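Local coordinates for alternansucrase (Leuconostoc mesenteroides, PDB 6HVG), which belongs to glycosyl hydrolase family 70, combining a TIM-barrel-related catalytic domain that carries a calcium ion with putative cell-wall-binding repeats in one large chain, at residues S397-K400 with S401-E404; Q538-S541 with H542-N546; T547-G550 with N551-L555; T1185-V1188 with N1189-Y1192; I1273-T1276 with N1277-F1280. All blocks are in the same frame, centred on the assembly; numbering follows the deposited sequence.

Interaction 1 (S397-K400 with S401-E404)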
loop_
_atom_site.group_PDB
_atom_site.type_symbol
_atom_site.label_atom_id
_atom_site.label_comp_id
_atom_site.label_asym_id
_atom_site.label_seq_id
_atom_site.Cartn_x
_atom_site.Cartn_y
_atom_site.Cartn_z
ATOM N N SER A 397 -7.260 8.408 -46.115
ATOM C CA SER A 397 -6.803 7.053 -46.282
ATOM C C SER A 397 -7.264 6.260 -45.063
ATOM O O SER A 397 -7.420 6.831 -43.966
ATOM C CB SER A 397 -5.277 7.065 -46.356
ATOM O OG SER A 397 -4.758 5.835 -46.782
ATOM N N TYR A 398 -7.474 4.954 -45.245
ATOM C CA TYR A 398 -7.880 4.072 -44.140
ATOM C C TYR A 398 -6.715 3.188 -43.680
ATOM O O TYR A 398 -6.743 1.966 -43.839
ATOM C CB TYR A 398 -9.079 3.213 -44.552
ATOM C CG TYR A 398 -10.151 3.960 -45.323
ATOM C CD1 TYR A 398 -10.520 5.254 -44.972
ATOM C CD2 TYR A 398 -10.826 3.356 -46.379
ATOM C CE1 TYR A 398 -11.513 5.938 -45.668
ATOM C CE2 TYR A 398 -11.829 4.029 -47.075
ATOM C CZ TYR A 398 -12.162 5.328 -46.722
ATOM O OH TYR A 398 -13.130 6.029 -47.407
ATOM N N ASP A 399 -5.692 3.815 -43.100
ATOM C CA ASP A 399 -4.458 3.112 -42.724
ATOM C C ASP A 399 -3.586 3.960 -41.791
ATOM O O ASP A 399 -3.960 5.072 -41.428
ATOM C CB ASP A 399 -3.661 2.685 -43.978
ATOM C CG ASP A 399 -3.365 3.848 -44.920
ATOM O OD1 ASP A 399 -3.308 5.008 -44.450
ATOM O OD2 ASP A 399 -3.212 3.591 -46.137
ATOM N N LYS A 400 -2.430 3.424 -41.403
ATOM C CA LYS A 400 -1.561 4.077 -40.431
ATOM C C LYS A 400 -1.022 5.434 -40.890
ATOM O O LYS A 400 -0.633 6.245 -40.047
ATOM C CB LYS A 400 -0.408 3.152 -40.055
ATOM C CG LYS A 400 -0.869 1.875 -39.366
ATOM C CD LYS A 400 0.259 1.054 -38.751
ATOM C CE LYS A 400 -0.306 -0.190 -38.069
ATOM N NZ LYS A 400 0.631 -0.860 -37.135
ATOM N N SER A 401 -1.017 5.698 -42.199
ATOM C CA SER A 401 -0.597 7.017 -42.712
ATOM C C SER A 401 -1.479 8.130 -42.188
ATOM O O SER A 401 -0.992 9.113 -41.633
ATOM C CB SER A 401 -0.642 7.069 -44.235
ATOM O OG SER A 401 0.351 6.239 -44.789
ATOM N N SER A 402 -2.784 7.951 -42.364
ATOM C CA SER A 402 -3.773 8.995 -42.072
ATOM C C SER A 402 -4.355 8.957 -40.660
ATOM O O SER A 402 -5.161 9.819 -40.320
ATOM C CB SER A 402 -4.912 8.925 -43.094
ATOM O OG SER A 402 -4.442 9.302 -44.360
ATOM N N PHE A 403 -3.952 7.975 -39.849
ATOM C CA PHE A 403 -4.477 7.825 -38.478
ATOM C C PHE A 403 -3.377 7.593 -37.457
ATOM O O PHE A 403 -2.621 6.638 -37.584
ATOM C CB PHE A 403 -5.411 6.616 -38.410
ATOM C CG PHE A 403 -6.813 6.875 -38.887
ATOM C CD1 PHE A 403 -7.682 7.593 -38.110
ATOM C CD2 PHE A 403 -7.260 6.352 -40.100
ATOM C CE1 PHE A 403 -8.967 7.811 -38.538
ATOM C CE2 PHE A 403 -8.545 6.561 -40.529
ATOM C CZ PHE A 403 -9.403 7.290 -39.745
ATOM N N GLU A 404 -3.303 8.438 -36.435
ATOM C CA GLU A 404 -2.431 8.168 -35.290
ATOM C C GLU A 404 -3.033 7.006 -34.528
ATOM O O GLU A 404 -4.240 6.982 -34.288
ATOM C CB GLU A 404 -2.296 9.401 -34.380
ATOM C CG GLU A 404 -1.449 10.531 -34.978
ATOM C CD GLU A 404 -1.431 11.795 -34.128
ATOM O OE1 GLU A 404 -2.100 11.853 -33.073
ATOM O OE2 GLU A 404 -0.711 12.742 -34.503
#

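Interaction 2 (Q538-S541 with H542-N546)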
loop_
_atom_site.group_PDB
_atom_site.type_symbol
_atom_site.label_atom_id
_atom_site.label_comp_id
_atom_site.label_asym_id
_atom_site.label_seq_id
_atom_site.Cartn_x
_atom_site.Cartn_y
_atom_site.Cartn_z
ATOM N N GLN A 538 -4.212 -10.424 -20.754
ATOM C CA GLN A 538 -4.819 -11.694 -21.170
ATOM C C GLN A 538 -4.293 -12.192 -22.507
ATOM O O GLN A 538 -3.814 -11.415 -23.326
ATOM C CB GLN A 538 -6.329 -11.546 -21.226
ATOM C CG GLN A 538 -6.943 -10.922 -19.984
ATOM C CD GLN A 538 -6.770 -11.762 -18.735
ATOM O OE1 GLN A 538 -6.968 -12.968 -18.742
ATOM N NE2 GLN A 538 -6.379 -11.116 -17.650
ATOM N N ASP A 539 -4.362 -13.506 -22.698
ATOM C CA ASP A 539 -4.033 -14.151 -23.982
ATOM C C ASP A 539 -5.236 -14.087 -24.885
ATOM O O ASP A 539 -6.192 -14.827 -24.677
ATOM C CB ASP A 539 -3.636 -15.616 -23.783
ATOM C CG ASP A 539 -2.297 -15.777 -23.095
ATOM O OD1 ASP A 539 -1.529 -14.798 -22.987
ATOM O OD2 ASP A 539 -1.999 -16.908 -22.681
ATOM N N ASP A 540 -5.166 -13.221 -25.898
ATOM C CA ASP A 540 -6.295 -12.932 -26.764
ATOM C C ASP A 540 -5.788 -12.788 -28.206
ATOM O O ASP A 540 -5.586 -11.679 -28.713
ATOM C CB ASP A 540 -6.990 -11.668 -26.247
ATOM C CG ASP A 540 -8.150 -11.198 -27.126
ATOM O OD1 ASP A 540 -8.595 -11.936 -28.052
ATOM O OD2 ASP A 540 -8.624 -10.069 -26.850
ATOM N N SER A 541 -5.584 -13.941 -28.846
ATOM C CA SER A 541 -5.063 -14.021 -30.210
ATOM C C SER A 541 -5.944 -13.355 -31.299
ATOM O O SER A 541 -5.422 -12.926 -32.326
ATOM C CB SER A 541 -4.838 -15.480 -30.570
ATOM O OG SER A 541 -6.044 -16.210 -30.446
ATOM N N HIS A 542 -7.258 -13.245 -31.081
ATOM C CA HIS A 542 -8.131 -12.588 -32.056
ATOM C C HIS A 542 -7.893 -11.063 -32.154
ATOM O O HIS A 542 -7.733 -10.524 -33.250
ATOM C CB HIS A 542 -9.604 -12.877 -31.758
ATOM C CG HIS A 542 -10.529 -12.476 -32.871
ATOM N ND1 HIS A 542 -11.370 -11.379 -32.791
ATOM C CD2 HIS A 542 -10.714 -13.002 -34.110
ATOM C CE1 HIS A 542 -12.034 -11.251 -33.925
ATOM N NE2 HIS A 542 -11.654 -12.220 -34.743
ATOM N N ARG A 543 -7.852 -10.378 -31.014
ATOM C CA ARG A 543 -7.789 -8.917 -30.986
ATOM C C ARG A 543 -6.407 -8.332 -30.734
ATOM O O ARG A 543 -6.122 -7.208 -31.160
ATOM C CB ARG A 543 -8.719 -8.378 -29.912
ATOM C CG ARG A 543 -10.192 -8.661 -30.180
ATOM C CD ARG A 543 -11.089 -8.008 -29.149
ATOM N NE ARG A 543 -10.819 -8.559 -27.834
ATOM C CZ ARG A 543 -11.437 -8.198 -26.720
ATOM N NH1 ARG A 543 -12.391 -7.286 -26.728
ATOM N NH2 ARG A 543 -11.082 -8.761 -25.575
ATOM N N THR A 544 -5.543 -9.070 -30.048
ATOM C CA THR A 544 -4.296 -8.489 -29.560
ATOM C C THR A 544 -3.180 -9.544 -29.568
ATOM O O THR A 544 -2.548 -9.824 -28.559
ATOM C CB THR A 544 -4.537 -7.831 -28.178
ATOM O OG1 THR A 544 -3.344 -7.214 -27.727
ATOM C CG2 THR A 544 -4.968 -8.821 -27.157
ATOM N N PRO A 545 -2.931 -10.128 -30.744
ATOM C CA PRO A 545 -2.010 -11.256 -30.838
ATOM C C PRO A 545 -0.534 -10.928 -30.479
ATOM O O PRO A 545 0.176 -11.813 -30.032
ATOM C CB PRO A 545 -2.149 -11.695 -32.299
ATOM C CG PRO A 545 -2.512 -10.448 -33.025
ATOM C CD PRO A 545 -3.329 -9.626 -32.074
ATOM N N ASN A 546 -0.084 -9.688 -30.674
ATOM C CA ASN A 546 1.303 -9.302 -30.316
ATOM C C ASN A 546 1.575 -9.464 -28.827
ATOM O O ASN A 546 2.705 -9.662 -28.393
ATOM C CB ASN A 546 1.591 -7.839 -30.696
ATOM C CG ASN A 546 1.380 -7.562 -32.173
ATOM O OD1 ASN A 546 1.231 -8.483 -32.974
ATOM N ND2 ASN A 546 1.389 -6.299 -32.534
HETATM O O HOH W 1 -3.134 -11.166 -25.983
#

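Interaction 3 (T547-G550 with N551-L555)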
loop_
_atom_site.group_PDB
_atom_site.type_symbol
_atom_site.label_atom_id
_atom_site.label_comp_id
_atom_site.label_asym_id
_atom_site.label_seq_id
_atom_site.Cartn_x
_atom_site.Cartn_y
_atom_site.Cartn_z
ATOM N N THR A 547 0.498 -9.365 -28.060
ATOM C CA THR A 547 0.503 -9.360 -26.619
ATOM C C THR A 547 0.248 -10.740 -26.023
ATOM O O THR A 547 0.288 -10.913 -24.815
ATOM C CB THR A 547 -0.570 -8.375 -26.183
ATOM O OG1 THR A 547 -0.053 -7.051 -26.404
ATOM C CG2 THR A 547 -0.972 -8.566 -24.716
ATOM N N ASP A 548 0.024 -11.735 -26.871
ATOM C CA ASP A 548 -0.307 -13.080 -26.421
ATOM C C ASP A 548 0.976 -13.682 -25.841
ATOM O O ASP A 548 2.046 -13.538 -26.422
ATOM C CB ASP A 548 -0.846 -13.884 -27.603
ATOM C CG ASP A 548 -1.439 -15.207 -27.218
ATOM O OD1 ASP A 548 -0.763 -15.987 -26.547
ATOM O OD2 ASP A 548 -2.580 -15.493 -27.623
ATOM N N SER A 549 0.862 -14.354 -24.702
ATOM C CA SER A 549 2.028 -14.937 -24.032
ATOM C C SER A 549 2.296 -16.417 -24.346
ATOM O O SER A 549 3.204 -17.008 -23.793
ATOM C CB SER A 549 1.856 -14.787 -22.530
ATOM O OG SER A 549 1.055 -15.829 -21.989
ATOM N N GLY A 550 1.492 -17.023 -25.199
ATOM C CA GLY A 550 1.663 -18.423 -25.543
ATOM C C GLY A 550 1.326 -19.354 -24.410
ATOM O O GLY A 550 2.038 -20.329 -24.184
ATOM N N ASN A 551 0.228 -19.055 -23.715
ATOM C CA ASN A 551 -0.277 -19.816 -22.569
ATOM C C ASN A 551 0.702 -19.910 -21.399
ATOM O O ASN A 551 0.902 -20.964 -20.808
ATOM C CB ASN A 551 -0.789 -21.198 -22.984
ATOM C CG ASN A 551 -1.770 -21.785 -21.960
ATOM O OD1 ASN A 551 -2.484 -21.046 -21.265
ATOM N ND2 ASN A 551 -1.791 -23.114 -21.843
ATOM N N ASN A 552 1.293 -18.770 -21.065
ATOM C CA ASN A 552 2.146 -18.644 -19.910
ATOM C C ASN A 552 1.345 -17.819 -18.906
ATOM O O ASN A 552 0.169 -18.097 -18.692
ATOM C CB ASN A 552 3.463 -18.001 -20.311
ATOM C CG ASN A 552 4.328 -18.947 -21.117
ATOM O OD1 ASN A 552 4.767 -19.972 -20.610
ATOM N ND2 ASN A 552 4.577 -18.611 -22.363
ATOM N N ARG A 553 1.968 -16.823 -18.284
ATOM C CA ARG A 553 1.316 -16.009 -17.267
ATOM C C ARG A 553 0.617 -16.797 -16.150
ATOM O O ARG A 553 -0.534 -16.525 -15.829
ATOM C CB ARG A 553 0.314 -15.051 -17.918
ATOM C CG ARG A 553 0.938 -14.074 -18.903
ATOM C CD ARG A 553 -0.140 -13.267 -19.564
ATOM N NE ARG A 553 0.409 -12.167 -20.349
ATOM C CZ ARG A 553 -0.002 -11.818 -21.565
ATOM N NH1 ARG A 553 -0.986 -12.482 -22.160
ATOM N NH2 ARG A 553 0.577 -10.795 -22.183
ATOM N N LYS A 554 1.319 -17.751 -15.545
ATOM C CA LYS A 554 0.865 -18.379 -14.294
ATOM C C LYS A 554 1.142 -17.432 -13.151
ATOM O O LYS A 554 2.297 -17.099 -12.877
ATOM C CB LYS A 554 1.580 -19.693 -14.022
ATOM C CG LYS A 554 1.373 -20.726 -15.119
ATOM C CD LYS A 554 2.521 -21.699 -15.178
ATOM C CE LYS A 554 2.472 -22.584 -16.419
ATOM N NZ LYS A 554 1.717 -23.820 -16.106
ATOM N N LEU A 555 0.081 -16.995 -12.496
ATOM C CA LEU A 555 0.190 -15.993 -11.465
ATOM C C LEU A 555 0.252 -16.607 -10.085
ATOM O O LEU A 555 -0.380 -17.634 -9.823
ATOM C CB LEU A 555 -1.020 -15.097 -11.550
ATOM C CG LEU A 555 -1.256 -14.400 -12.904
ATOM C CD1 LEU A 555 -2.446 -13.446 -12.842
ATOM C CD2 LEU A 555 -0.040 -13.656 -13.405
#

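Interaction 4 (T1185-V1188 with N1189-Y1192)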
loop_
_atom_site.group_PDB
_atom_site.type_symbol
_atom_site.label_atom_id
_atom_site.label_comp_id
_atom_site.label_asym_id
_atom_site.label_seq_id
_atom_site.Cartn_x
_atom_site.Cartn_y
_atom_site.Cartn_z
ATOM N N THR A 1185 -16.391 -5.298 -10.915
ATOM C CA THR A 1185 -15.717 -4.542 -11.948
ATOM C C THR A 1185 -16.294 -4.835 -13.327
ATOM O O THR A 1185 -16.518 -5.991 -13.710
ATOM C CB THR A 1185 -14.180 -4.787 -11.998
ATOM O OG1 THR A 1185 -13.576 -3.867 -12.911
ATOM C CG2 THR A 1185 -13.863 -6.207 -12.497
ATOM N N ASP A 1186 -16.490 -3.757 -14.077
ATOM C CA ASP A 1186 -16.865 -3.861 -15.479
ATOM C C ASP A 1186 -15.621 -3.986 -16.328
ATOM O O ASP A 1186 -15.726 -4.266 -17.515
ATOM C CB ASP A 1186 -17.655 -2.623 -15.943
ATOM C CG ASP A 1186 -18.771 -2.261 -14.993
ATOM O OD1 ASP A 1186 -19.413 -3.213 -14.473
ATOM O OD2 ASP A 1186 -18.969 -1.038 -14.755
ATOM N N PHE A 1187 -14.454 -3.748 -15.730
ATOM C CA PHE A 1187 -13.194 -3.816 -16.449
ATOM C C PHE A 1187 -12.738 -5.270 -16.582
ATOM O O PHE A 1187 -11.937 -5.755 -15.797
ATOM C CB PHE A 1187 -12.156 -2.965 -15.746
ATOM C CG PHE A 1187 -11.030 -2.503 -16.637
ATOM C CD1 PHE A 1187 -10.247 -3.410 -17.348
ATOM C CD2 PHE A 1187 -10.732 -1.153 -16.737
ATOM C CE1 PHE A 1187 -9.193 -2.974 -18.124
ATOM C CE2 PHE A 1187 -9.670 -0.725 -17.503
ATOM C CZ PHE A 1187 -8.905 -1.635 -18.201
ATOM N N VAL A 1188 -13.281 -5.959 -17.581
ATOM C CA VAL A 1188 -12.937 -7.333 -17.873
ATOM C C VAL A 1188 -12.671 -7.495 -19.363
ATOM O O VAL A 1188 -13.471 -7.061 -20.192
ATOM C CB VAL A 1188 -14.059 -8.266 -17.416
ATOM C CG1 VAL A 1188 -13.701 -9.724 -17.660
ATOM C CG2 VAL A 1188 -14.335 -8.048 -15.939
ATOM N N ASN A 1189 -11.538 -8.113 -19.695
ATOM C CA ASN A 1189 -11.122 -8.347 -21.072
ATOM C C ASN A 1189 -11.289 -7.145 -21.997
ATOM O O ASN A 1189 -11.709 -7.310 -23.131
ATOM C CB ASN A 1189 -11.850 -9.554 -21.636
ATOM C CG ASN A 1189 -11.530 -10.832 -20.877
ATOM O OD1 ASN A 1189 -10.388 -11.215 -20.729
ATOM N ND2 ASN A 1189 -12.546 -11.512 -20.428
ATOM N N LEU A 1190 -10.940 -5.951 -21.515
ATOM C CA LEU A 1190 -11.007 -4.713 -22.320
ATOM C C LEU A 1190 -9.665 -4.352 -22.948
ATOM O O LEU A 1190 -8.611 -4.669 -22.403
ATOM C CB LEU A 1190 -11.450 -3.511 -21.478
ATOM C CG LEU A 1190 -12.759 -3.656 -20.703
ATOM C CD1 LEU A 1190 -13.085 -2.337 -20.022
ATOM C CD2 LEU A 1190 -13.898 -4.077 -21.601
ATOM N N LEU A 1191 -9.709 -3.683 -24.091
ATOM C CA LEU A 1191 -8.488 -3.263 -24.750
ATOM C C LEU A 1191 -7.989 -1.998 -24.067
ATOM O O LEU A 1191 -8.761 -1.096 -23.715
ATOM C CB LEU A 1191 -8.679 -3.054 -26.264
ATOM C CG LEU A 1191 -9.118 -4.251 -27.123
ATOM C CD1 LEU A 1191 -8.698 -4.058 -28.578
ATOM C CD2 LEU A 1191 -8.592 -5.581 -26.627
ATOM N N TYR A 1192 -6.674 -1.954 -23.886
ATOM C CA TYR A 1192 -6.030 -0.927 -23.077
ATOM C C TYR A 1192 -4.692 -0.622 -23.698
ATOM O O TYR A 1192 -4.050 -1.520 -24.241
ATOM C CB TYR A 1192 -5.820 -1.459 -21.665
ATOM C CG TYR A 1192 -5.543 -0.420 -20.621
ATOM C CD1 TYR A 1192 -6.573 0.261 -20.017
ATOM C CD2 TYR A 1192 -4.263 -0.173 -20.190
ATOM C CE1 TYR A 1192 -6.330 1.202 -19.035
ATOM C CE2 TYR A 1192 -4.007 0.761 -19.217
ATOM C CZ TYR A 1192 -5.042 1.447 -18.639
ATOM O OH TYR A 1192 -4.781 2.394 -17.666
#

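Interaction 5 (I1273-T1276 with N1277-F1280)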
loop_
_atom_site.group_PDB
_atom_site.type_symbol
_atom_site.label_atom_id
_atom_site.label_comp_id
_atom_site.label_asym_id
_atom_site.label_seq_id
_atom_site.Cartn_x
_atom_site.Cartn_y
_atom_site.Cartn_z
ATOM N N ILE A 1273 -7.251 -0.172 -38.291
ATOM C CA ILE A 1273 -6.787 0.238 -39.630
ATOM C C ILE A 1273 -5.460 -0.410 -40.068
ATOM O O ILE A 1273 -4.826 0.053 -41.006
ATOM C CB ILE A 1273 -6.587 1.760 -39.676
ATOM C CG1 ILE A 1273 -5.800 2.202 -38.445
ATOM C CG2 ILE A 1273 -7.927 2.480 -39.763
ATOM C CD1 ILE A 1273 -4.873 3.352 -38.697
ATOM N N ALA A 1274 -5.050 -1.491 -39.409
ATOM C CA ALA A 1274 -3.710 -2.050 -39.610
ATOM C C ALA A 1274 -3.567 -2.728 -40.965
ATOM O O ALA A 1274 -2.596 -2.489 -41.689
ATOM C CB ALA A 1274 -3.363 -3.020 -38.490
ATOM N N LYS A 1275 -4.541 -3.564 -41.301
ATOM C CA LYS A 1275 -4.546 -4.279 -42.567
ATOM C C LYS A 1275 -5.779 -3.886 -43.369
ATOM O O LYS A 1275 -6.902 -3.960 -42.865
ATOM C CB LYS A 1275 -4.536 -5.783 -42.324
ATOM C CG LYS A 1275 -3.294 -6.281 -41.609
ATOM C CD LYS A 1275 -3.338 -7.788 -41.428
ATOM C CE LYS A 1275 -2.476 -8.234 -40.259
ATOM N NZ LYS A 1275 -2.859 -9.594 -39.784
ATOM N N THR A 1276 -5.554 -3.484 -44.623
ATOM C CA THR A 1276 -6.616 -3.003 -45.529
ATOM C C THR A 1276 -7.802 -3.976 -45.738
ATOM O O THR A 1276 -8.904 -3.532 -46.089
ATOM C CB THR A 1276 -6.044 -2.556 -46.912
ATOM O OG1 THR A 1276 -5.025 -3.464 -47.357
ATOM C CG2 THR A 1276 -5.443 -1.147 -46.828
ATOM N N ASN A 1277 -7.585 -5.278 -45.513
ATOM C CA ASN A 1277 -8.659 -6.284 -45.657
ATOM C C ASN A 1277 -9.581 -6.445 -44.425
ATOM O O ASN A 1277 -10.569 -7.175 -44.485
ATOM C CB ASN A 1277 -8.075 -7.654 -46.088
ATOM C CG ASN A 1277 -7.855 -7.753 -47.602
ATOM O OD1 ASN A 1277 -6.735 -7.968 -48.067
ATOM N ND2 ASN A 1277 -8.923 -7.586 -48.373
ATOM N N GLU A 1278 -9.263 -5.762 -43.323
ATOM C CA GLU A 1278 -10.029 -5.886 -42.084
ATOM C C GLU A 1278 -10.158 -4.530 -41.372
ATOM O O GLU A 1278 -10.043 -4.427 -40.147
ATOM C CB GLU A 1278 -9.376 -6.943 -41.186
ATOM C CG GLU A 1278 -7.883 -6.733 -40.965
ATOM C CD GLU A 1278 -7.264 -7.785 -40.052
ATOM O OE1 GLU A 1278 -7.690 -8.963 -40.137
ATOM O OE2 GLU A 1278 -6.350 -7.436 -39.255
ATOM N N VAL A 1279 -10.420 -3.494 -42.164
ATOM C CA VAL A 1279 -10.626 -2.148 -41.658
ATOM C C VAL A 1279 -11.996 -2.052 -41.006
ATOM O O VAL A 1279 -12.960 -2.594 -41.510
ATOM C CB VAL A 1279 -10.478 -1.095 -42.787
ATOM C CG1 VAL A 1279 -11.104 0.250 -42.423
ATOM C CG2 VAL A 1279 -9.005 -0.893 -43.086
ATOM N N PHE A 1280 -12.067 -1.366 -39.878
ATOM C CA PHE A 1280 -13.340 -1.013 -39.272
ATOM C C PHE A 1280 -13.233 0.427 -38.805
ATOM O O PHE A 1280 -12.420 0.732 -37.928
ATOM C CB PHE A 1280 -13.670 -1.938 -38.108
ATOM C CG PHE A 1280 -15.029 -1.712 -37.513
ATOM C CD1 PHE A 1280 -16.176 -2.045 -38.219
ATOM C CD2 PHE A 1280 -15.175 -1.179 -36.240
ATOM C CE1 PHE A 1280 -17.441 -1.833 -37.682
ATOM C CE2 PHE A 1280 -16.438 -0.972 -35.689
ATOM C CZ PHE A 1280 -17.573 -1.309 -36.411
#

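Interaction 1 (S397-K400 with S401-E404)
Ser397 and Ser402 face each other across a tight bend of the loop between helix 390-393 and strand 415-416, the CB of Ser397 lying 3.1 Å from OG of Ser402. CB of Ser397 and CB of Ser402 are 3.8 Å apart, and each points at the opposite limb. The Ser397 hydroxyl does not join its serine neighbour. With OG anti to its own backbone N (chi1 -168°) it turns along the chain instead, and OG of Ser397 donates to OD2 of Asp399 over 2.8 Å, arriving 42° out of the carboxylate plane. The other oxygen of this carboxylate looks forward: OD1 of Asp399 takes a weak hydrogen bond from the backbone N of Ser401 (3.3 Å) and lies beside CB of that serine. Asp399 therefore holds the bend with both its side chain and its backbone, because O of Asp399 receives weak bonds from the N of Ser402 (3.2 Å) and from the N of Phe403 (3.3 Å). The same O of Asp399 lies at the edge of the Phe403 ring, in its plane, 3.8 Å from CD2 of Phe403. Outside the bend, the Phe403 side chain touches Leu1281, and backbone bonds tie Ser402 to Arg417 and Glu404 to Trp415 of strand 415-416. Three weak N-H bonds thus converge on the acceptors of one aspartate, so the bend is probably held by several weak bonds together, with the serine hydroxyl probably limiting rotation of the carboxylate.

Interaction 2 (Q538-S541 with H542-N546)
The backbone from Asp540 to Thr544 curls into a turn closed by the N-H of Thr544, which donates to O of Asp540 at 2.9 Å. The Asp540 side chain, with CG anti to the backbone N (chi1 176°), swings round to meet Arg543. One carboxylate oxygen does the work: OD2 of Asp540 is gripped side-on by NE of Arg543 at 2.8 Å and by NH2 of Arg543 at 3.1 Å. NE uses the syn lone pair, whereas NH2 comes in from above the carboxylate, whose plane is turned 49° from that of the guanidinium. The oxygen lies near the guanidinium plane, at its edge. OD1 adds a longer, weak bond from the backbone N of Arg543. CG2 of Thr544 also packs 3.6 Å from CB of Asp540, the two side chains crossing at about a right angle. A water draws the entering and leaving limbs together, donating to O of Gln538 and O of Thr544 and accepting from N of Asp540. Strand 534-537 runs into this loop, and strand 1166-1175 flanks it: Thr1171 OG1 is a further partner of Asp540 OD2, and Thr544 OG1 bonds to Val1169 O. Through NH2, Arg543 also reaches the O of Asn1189, just before strand 1190-1197, so the salt bridge rests against the edge of the antiparallel sheet.

Interaction 3 (T547-G550 with N551-L555)
Arg553 leaves its backbone with CG anti to the carbonyl carbon (chi1 -61°) and then stays extended as far as NE, a course that carries its guanidinium back along the loop to O of Thr547. NH2 of Arg553 donates to O of Thr547 over 2.7 Å, nearly along the carbonyl direction, while NH1 of Arg553 adds a weak bond of 3.3 Å to the same oxygen. The carbonyl is tilted some 21° from the guanidinium plane. Over one face of that plane lies CB of Ser549, 3.6 Å from CZ of Arg553. OG of Ser549, placed between its backbone N and carbonyl carbon by chi1 of 83°, accepts from the N of Asn552 at 3.1 Å. Asn552 ND2 in turn donates to the backbone O of Ser549. Polar ends here have further partners: Asp539 OD1 forms a salt bridge with Arg553 NH1 and bonds Ser549 OG, and the NE of Arg553 reaches Met1248 O on strand 1248-1252. The bend itself passes through Gly550 and Asn551, both with positive phi. Its first half is an Asx turn, in which OD1 of Asp548 accepts from N of Gly550 at 2.8 Å. The whole bend belongs to the long loop between strands 534-537 and 580-582 of this family 70 protein, where the Arg553 side chain lies about 10 Å from the bound calcium ion.

Interaction 4 (T1185-V1188 with N1189-Y1192)
Leu1190 lays its CD1 over one face of the Phe1187 ring, a CH-pi contact 4.1 Å from the ring centroid and 15° off the normal. Phe1187 is at the centre of an inverse gamma turn, and a G1 beta bulge follows, in which Asn1189 and Leu1190 together lie opposite the single residue Ala1172 as strand 1190-1197 begins. At the ring's edge stands Tyr1192, its CD1 3.5 Å from CZ of Phe1187. These two rings meet obliquely, with planes 56° apart and centroids separated by 5.8 Å. Phe1187 reaches both partners because its CG is anti to the backbone N. CD2 of Leu1190 lies beside the O of Val1188, and CG1 of Val1188 lies near ND2 of Asn1189, the side chains crossing at an angle. Farther out, Phe1187 and Tyr1192 both rest on Leu535 of strand 534-537, and backbone bonds fasten Leu1190 to Ala1172 and Tyr1192 to Val1170, so the apolar group is fixed to the neighbouring strand. The tyrosine hydroxyl reaches Glu520 and the N of Leu1254. Overlapping the gamma turn is an ST turn, in which Thr1185 OG1 accepts from the N of Phe1187 at 3.0 Å.

Interaction 5 (I1273-T1276 with N1277-F1280)
The carbonyl oxygen of Lys1275 receives the N-H of Glu1278 in a fairly straight bond of 3.0 Å (165° at the hydrogen), closing a type I beta turn with Thr1276 and Asn1277 at its corners. Next to this bond the two charged side chains cross obliquely. CG of Glu1278, held between its backbone N and carbonyl carbon (chi1 51°), comes 3.7 Å from CB of Lys1275, and the extended glutamate then brings OE2 alongside the lysine methylenes, 3.7 Å from CD. The ammonium NZ of Lys1275 remains 4.1 Å from OE2 of Glu1278, beyond salt-bridge range. CG2 of Val1279 packs 3.7 Å from the same O of Lys1275 and 4.0 Å from O of Thr1276. Beyond the turn, the ring of Phe1280 stacks on Tyr1309. A backbone bond, rather than the charges, therefore closes this surface turn. The opposite charges are near enough to attract, probably weakly, and the lysine-glutamate contact is mainly one between the carboxylate and aliphatic chain.

Following the chain, interactions 1 to 5 occur in series; none encloses or crosses another in sequence, and each closes only a local bend. Their spatial relations differ. Interaction 1, in the loop leading to strand 415-416, touches interaction 5 near the far end of the family 70 range, where CD1 of Ile1273 packs 3.3 Å from CB of Phe403. Interactions 2 and 3 share the long loop between strands 534-537 and 580-582 and are joined through Asp539. Interaction 2 also touches interaction 4, which opens edge strand 1190-1197. Interactions 2 to 4 thus lie along the part of the antiparallel sheet formed by strands 534-537, 1166-1175 and 1190-1197, while the pair 1 and 5 joins two sequence-distant loops.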